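Side-chain contacts in ALBA-Domain Protein (Trypanosoma brucei, PDB 7DL8), which probably binds RNA through its Alba domain: residues N12-G17 and K30-D35; L24-T29 and V56-D61. One frame throughout, in Å; residues are numbered along the deposited sequence.

Contact 1: N12-G17 and K30-D35; sequences NSVRVG and KHLLHD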
loop_
_atom_site.group_PDB
_atom_site.type_symbol
_atom_site.label_atom_id
_atom_site.label_comp_id
_atom_site.label_asym_id
_atom_site.label_seq_id
_atom_site.Cartn_x
_atom_site.Cartn_y
_atom_site.Cartn_z
ATOM N N ASN A 12 7.363 7.584 -23.714
ATOM C CA ASN A 12 6.922 6.208 -23.515
ATOM C C ASN A 12 7.263 5.675 -22.128
ATOM O O ASN A 12 7.455 4.463 -21.962
ATOM C CB ASN A 12 7.518 5.302 -24.593
ATOM C CG ASN A 12 9.032 5.301 -24.582
ATOM O OD1 ASN A 12 9.661 6.156 -23.958
ATOM N ND2 ASN A 12 9.628 4.334 -25.267
ATOM N N SER A 13 7.342 6.549 -21.129
ATOM C CA SER A 13 7.609 6.150 -19.753
ATOM C C SER A 13 6.469 6.661 -18.886
ATOM O O SER A 13 6.259 7.874 -18.781
ATOM C CB SER A 13 8.953 6.695 -19.268
ATOM O OG SER A 13 8.998 6.764 -17.854
ATOM N N VAL A 14 5.744 5.737 -18.264
ATOM C CA VAL A 14 4.608 6.048 -17.407
ATOM C C VAL A 14 5.032 5.814 -15.965
ATOM O O VAL A 14 5.403 4.694 -15.593
ATOM C CB VAL A 14 3.376 5.202 -17.768
ATOM C CG1 VAL A 14 2.205 5.548 -16.860
ATOM C CG2 VAL A 14 3.007 5.400 -19.228
ATOM N N ARG A 15 4.975 6.866 -15.154
ATOM C CA ARG A 15 5.355 6.795 -13.749
ATOM C C ARG A 15 4.089 6.618 -12.921
ATOM O O ARG A 15 3.251 7.524 -12.853
ATOM C CB ARG A 15 6.121 8.051 -13.332
ATOM C CG ARG A 15 6.179 8.281 -11.824
ATOM C CD ARG A 15 7.028 7.228 -11.134
ATOM N NE ARG A 15 8.420 7.650 -11.012
ATOM C CZ ARG A 15 9.420 7.122 -11.709
ATOM N NH1 ARG A 15 10.658 7.563 -11.539
ATOM N NH2 ARG A 15 9.179 6.155 -12.580
ATOM N N VAL A 16 3.947 5.449 -12.305
ATOM C CA VAL A 16 2.782 5.162 -11.477
ATOM C C VAL A 16 3.001 5.788 -10.108
ATOM O O VAL A 16 4.042 5.578 -9.471
ATOM C CB VAL A 16 2.540 3.648 -11.375
ATOM C CG1 VAL A 16 1.359 3.365 -10.460
ATOM C CG2 VAL A 16 2.301 3.062 -12.755
ATOM N N GLY A 17 2.021 6.555 -9.652
ATOM C CA GLY A 17 2.159 7.311 -8.433
ATOM C C GLY A 17 0.810 7.744 -7.911
ATOM O O GLY A 17 -0.236 7.281 -8.372
ATOM N N LYS A 30 -2.063 2.000 -22.871
ATOM C CA LYS A 30 -2.741 1.523 -24.071
ATOM C C LYS A 30 -2.691 2.564 -25.182
ATOM O O LYS A 30 -2.445 2.230 -26.347
ATOM C CB LYS A 30 -4.191 1.157 -23.746
ATOM C CG LYS A 30 -4.358 -0.197 -23.081
ATOM C CD LYS A 30 -5.821 -0.610 -23.026
ATOM C CE LYS A 30 -6.552 0.077 -21.887
ATOM N NZ LYS A 30 -7.885 -0.538 -21.635
ATOM N N HIS A 31 -2.926 3.832 -24.838
ATOM C CA HIS A 31 -2.913 4.891 -25.842
ATOM C C HIS A 31 -1.521 5.076 -26.434
ATOM O O HIS A 31 -1.382 5.314 -27.640
ATOM C CB HIS A 31 -3.415 6.197 -25.229
ATOM C CG HIS A 31 -3.177 7.400 -26.087
ATOM N ND1 HIS A 31 -3.911 7.662 -27.224
ATOM C CD2 HIS A 31 -2.288 8.415 -25.973
ATOM C CE1 HIS A 31 -3.484 8.784 -27.774
ATOM N NE2 HIS A 31 -2.499 9.262 -27.033
ATOM N N LEU A 32 -0.480 4.972 -25.604
ATOM C CA LEU A 32 0.878 5.159 -26.105
ATOM C C LEU A 32 1.284 4.027 -27.038
ATOM O O LEU A 32 1.932 4.264 -28.064
ATOM C CB LEU A 32 1.859 5.266 -24.937
ATOM C CG LEU A 32 1.847 6.571 -24.138
ATOM C CD1 LEU A 32 2.732 6.453 -22.907
ATOM C CD2 LEU A 32 2.283 7.739 -25.007
ATOM N N LEU A 33 0.887 2.793 -26.718
ATOM C CA LEU A 33 1.199 1.676 -27.603
ATOM C C LEU A 33 0.443 1.793 -28.919
ATOM O O LEU A 33 0.999 1.523 -29.990
ATOM C CB LEU A 33 0.870 0.350 -26.917
ATOM C CG LEU A 33 1.743 -0.064 -25.732
ATOM C CD1 LEU A 33 1.178 -1.306 -25.059
ATOM C CD2 LEU A 33 3.176 -0.299 -26.183
ATOM N N HIS A 34 -0.814 2.237 -28.863
ATOM C CA HIS A 34 -1.608 2.382 -30.077
ATOM C C HIS A 34 -1.095 3.517 -30.953
ATOM O O HIS A 34 -1.252 3.471 -32.179
ATOM C CB HIS A 34 -3.074 2.607 -29.708
ATOM C CG HIS A 34 -3.956 2.916 -30.876
ATOM N ND1 HIS A 34 -4.223 2.001 -31.873
ATOM C CD2 HIS A 34 -4.645 4.035 -31.201
ATOM C CE1 HIS A 34 -5.029 2.546 -32.764
ATOM N NE2 HIS A 34 -5.302 3.781 -32.380
ATOM N N ASP A 35 -0.483 4.536 -30.352
ATOM C CA ASP A 35 0.008 5.704 -31.082
ATOM C C ASP A 35 1.493 5.595 -31.420
ATOM O O ASP A 35 2.238 6.573 -31.305
ATOM C CB ASP A 35 -0.274 6.975 -30.286
ATOM C CG ASP A 35 -0.086 8.238 -31.110
ATOM O OD1 ASP A 35 -0.083 8.143 -32.355
ATOM O OD2 ASP A 35 0.059 9.324 -30.510
#
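Leu32 reaches from the last turn of helix 22-34 to the first strand of the sheet and meets Val14 there, methyl against methyl: Leu32 CD1 lies 3.8 Å from Val14 CG2, the two side chains slanting across each other. Only this branch of the leucine touches the strand. The same CD1 comes within 4.2 Å of Asn12 CA, so one methyl spans the side chain of Val14 and the backbone two residues earlier, where the chains approach most closely (Asn12 CA to Leu32 CA, 6.7 Å). Val14 has CG1 anti to its nitrogen (chi1 -180°), which puts CG2 beside that nitrogen, on the flank where the leucine arrives; CG1 is left to pack on Phe25. Strand 13-16 and helix 22-34 are the first two elements of a beta-alpha-beta unit that strand 39-45 completes, parallel to the first strand. The contact is the helix-on-sheet packing inside that crossover: Val40 of the third element touches both Val14 and Leu32, and Ile28 and Thr29, one turn earlier in the helix, extend the apolar layer over Val14. Toward the end of the helix this packing gives way to a polar, more open border. The amide of Asn12 turns away from Leu32, its ND2 making a weak hydrogen bond to Glu39 O. His34 and Asp35 are solvent-exposed; Asp35, where the backbone leaves helical geometry, forms a salt bridge through OD2 with Arg11, while the ring of His34 meets that of Tyr102.

Contact 2: L24-T29 and V56-D61; sequences LFVDIT and VEMLKD
Two helices of the Alba fold, 22-34 and 49-61, pack against each other here in a buried, largely apolar contact on one face of the mixed sheet. The short segments cross at -59° with their axes 9.7 Å apart, and the backbones come nearest at Val26 and Leu59. Val26 is the central side chain and uses its two methyls on different partners. CG1 lies alongside the end of Leu59, 3.9 Å from CD2, the two side chains running past each other in opposite senses. CG2 instead approaches the root of Met58, 4.0 Å from CB, and there the side chains cross nearly at right angles. This division follows from chi1 of 162°, which sets CG1 anti to the backbone nitrogen and CG2 beside it. Leu59 likewise splits its branches: CD2 also rests against the carbonyl oxygen of Val26, while CD1 meets Thr29 CG2 at 4.0 Å, one turn further along helix 22-34. Beneath the helices, Val16 packs on Phe25, and Val65 on Leu59, so the pair is seated on both outermost strands of the sheet within the chain. Helix 49-61 also meets a second subunit, whose Arg74 packs on Met58 and forms a salt bridge with Asp61; Glu57 OE2, already bridged to Lys60, is hydrogen-bonded to Thr72 OG1 of the same neighbour. Thr29 can offer its methyl to Leu59 because its hydroxyl is turned back into its own helix: Thr29 OG1 donates to Phe25 O at 2.6 Å, from the opposite face of that carbonyl's plane to Thr29 N.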
loop_
_atom_site.group_PDB
_atom_site.type_symbol
_atom_site.label_atom_id
_atom_site.label_comp_id
_atom_site.label_asym_id
_atom_site.label_seq_id
_atom_site.Cartn_x
_atom_site.Cartn_y
_atom_site.Cartn_z
ATOM N N LEU A 24 -6.062 5.207 -14.995
ATOM C CA LEU A 24 -5.492 6.205 -15.892
ATOM C C LEU A 24 -4.175 5.726 -16.491
ATOM O O LEU A 24 -3.918 5.936 -17.681
ATOM C CB LEU A 24 -5.300 7.526 -15.146
ATOM C CG LEU A 24 -4.544 8.640 -15.872
ATOM C CD1 LEU A 24 -5.252 9.020 -17.164
ATOM C CD2 LEU A 24 -4.387 9.850 -14.966
ATOM N N PHE A 25 -3.329 5.075 -15.685
ATOM C CA PHE A 25 -2.051 4.595 -16.202
ATOM C C PHE A 25 -2.233 3.426 -17.162
ATOM O O PHE A 25 -1.435 3.263 -18.092
ATOM C CB PHE A 25 -1.130 4.185 -15.051
ATOM C CG PHE A 25 -0.836 5.292 -14.081
ATOM C CD1 PHE A 25 -0.428 6.537 -14.531
ATOM C CD2 PHE A 25 -0.955 5.085 -12.716
ATOM C CE1 PHE A 25 -0.156 7.558 -13.639
ATOM C CE2 PHE A 25 -0.686 6.101 -11.819
ATOM C CZ PHE A 25 -0.283 7.339 -12.281
ATOM N N VAL A 26 -3.269 2.608 -16.956
ATOM C CA VAL A 26 -3.590 1.561 -17.921
ATOM C C VAL A 26 -4.013 2.173 -19.252
ATOM O O VAL A 26 -3.583 1.728 -20.324
ATOM C CB VAL A 26 -4.677 0.627 -17.352
ATOM C CG1 VAL A 26 -5.328 -0.180 -18.464
ATOM C CG2 VAL A 26 -4.084 -0.298 -16.300
ATOM N N ASP A 27 -4.849 3.212 -19.204
ATOM C CA ASP A 27 -5.302 3.858 -20.432
ATOM C C ASP A 27 -4.158 4.571 -21.141
ATOM O O ASP A 27 -4.045 4.503 -22.370
ATOM C CB ASP A 27 -6.440 4.830 -20.124
ATOM C CG ASP A 27 -7.695 4.124 -19.654
ATOM O OD1 ASP A 27 -7.790 2.893 -19.843
ATOM O OD2 ASP A 27 -8.587 4.800 -19.101
ATOM N N ILE A 28 -3.311 5.275 -20.385
ATOM C CA ILE A 28 -2.168 5.959 -20.984
ATOM C C ILE A 28 -1.255 4.954 -21.678
ATOM O O ILE A 28 -0.800 5.178 -22.806
ATOM C CB ILE A 28 -1.408 6.772 -19.921
ATOM C CG1 ILE A 28 -2.212 8.007 -19.513
ATOM C CG2 ILE A 28 -0.039 7.184 -20.436
ATOM C CD1 ILE A 28 -1.679 8.697 -18.278
ATOM N N THR A 29 -0.976 3.831 -21.011
ATOM C CA THR A 29 -0.129 2.804 -21.611
ATOM C C THR A 29 -0.751 2.255 -22.889
ATOM O O THR A 29 -0.056 2.063 -23.894
ATOM C CB THR A 29 0.117 1.674 -20.609
ATOM O OG1 THR A 29 0.627 2.219 -19.384
ATOM C CG2 THR A 29 1.115 0.670 -21.168
ATOM N N VAL A 56 0.189 -3.339 -14.539
ATOM C CA VAL A 56 0.628 -4.269 -15.574
ATOM C C VAL A 56 -0.244 -5.520 -15.575
ATOM O O VAL A 56 -0.582 -6.056 -16.638
ATOM C CB VAL A 56 2.116 -4.611 -15.381
ATOM C CG1 VAL A 56 2.527 -5.769 -16.281
ATOM C CG2 VAL A 56 2.980 -3.387 -15.647
ATOM N N GLU A 57 -0.629 -6.000 -14.389
ATOM C CA GLU A 57 -1.501 -7.168 -14.316
ATOM C C GLU A 57 -2.869 -6.882 -14.922
ATOM O O GLU A 57 -3.474 -7.769 -15.535
ATOM C CB GLU A 57 -1.644 -7.633 -12.867
ATOM C CG GLU A 57 -0.418 -8.350 -12.313
ATOM C CD GLU A 57 0.077 -9.463 -13.217
ATOM O OE1 GLU A 57 -0.747 -10.302 -13.640
ATOM O OE2 GLU A 57 1.292 -9.503 -13.502
ATOM N N MET A 58 -3.371 -5.655 -14.768
ATOM C CA MET A 58 -4.625 -5.285 -15.415
ATOM C C MET A 58 -4.493 -5.327 -16.932
ATOM O O MET A 58 -5.394 -5.811 -17.628
ATOM C CB MET A 58 -5.062 -3.895 -14.956
ATOM C CG MET A 58 -5.734 -3.874 -13.596
ATOM S SD MET A 58 -6.385 -2.246 -13.185
ATOM C CE MET A 58 -7.657 -2.072 -14.434
ATOM N N LEU A 59 -3.376 -4.823 -17.461
ATOM C CA LEU A 59 -3.136 -4.908 -18.898
ATOM C C LEU A 59 -2.997 -6.356 -19.349
ATOM O O LEU A 59 -3.387 -6.696 -20.471
ATOM C CB LEU A 59 -1.888 -4.107 -19.275
ATOM C CG LEU A 59 -1.981 -2.588 -19.128
ATOM C CD1 LEU A 59 -0.637 -2.013 -18.718
ATOM C CD2 LEU A 59 -2.467 -1.963 -20.423
ATOM N N LYS A 60 -2.438 -7.216 -18.493
ATOM C CA LYS A 60 -2.313 -8.631 -18.827
ATOM C C LYS A 60 -3.664 -9.340 -18.804
ATOM O O LYS A 60 -3.897 -10.244 -19.614
ATOM C CB LYS A 60 -1.319 -9.305 -17.879
ATOM C CG LYS A 60 0.133 -8.970 -18.208
ATOM C CD LYS A 60 1.094 -9.347 -17.097
ATOM C CE LYS A 60 1.207 -10.852 -16.927
ATOM N NZ LYS A 60 2.033 -11.188 -15.737
ATOM N N ASP A 61 -4.551 -8.960 -17.883
ATOM C CA ASP A 61 -5.897 -9.543 -17.853
ATOM C C ASP A 61 -6.678 -9.198 -19.111
ATOM O O ASP A 61 -7.450 -10.016 -19.621
ATOM C CB ASP A 61 -6.676 -9.052 -16.637
ATOM C CG ASP A 61 -6.386 -9.835 -15.381
ATOM O OD1 ASP A 61 -5.684 -10.860 -15.448
ATOM O OD2 ASP A 61 -6.905 -9.430 -14.306
#

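From the N terminus, strand 13-16 leads into helix 22-34, and contact 1 closes this first short loop when residues 30-35 fold back on 12-17. Contact 2 begins inside that loop, at 24-29, and closes a longer one through strand 39-45 by bringing in 56-61 of helix 49-61; the two contacts therefore cross rather than nest. Helix 22-34 serves both, and their centres lie about 9 Å apart. Phe25 joins them directly: its ring packs on the backbone of Arg15 and Gly17 below, and on Glu51 and Val55 of the second helix. Together they tie strand 13-16 to both helices.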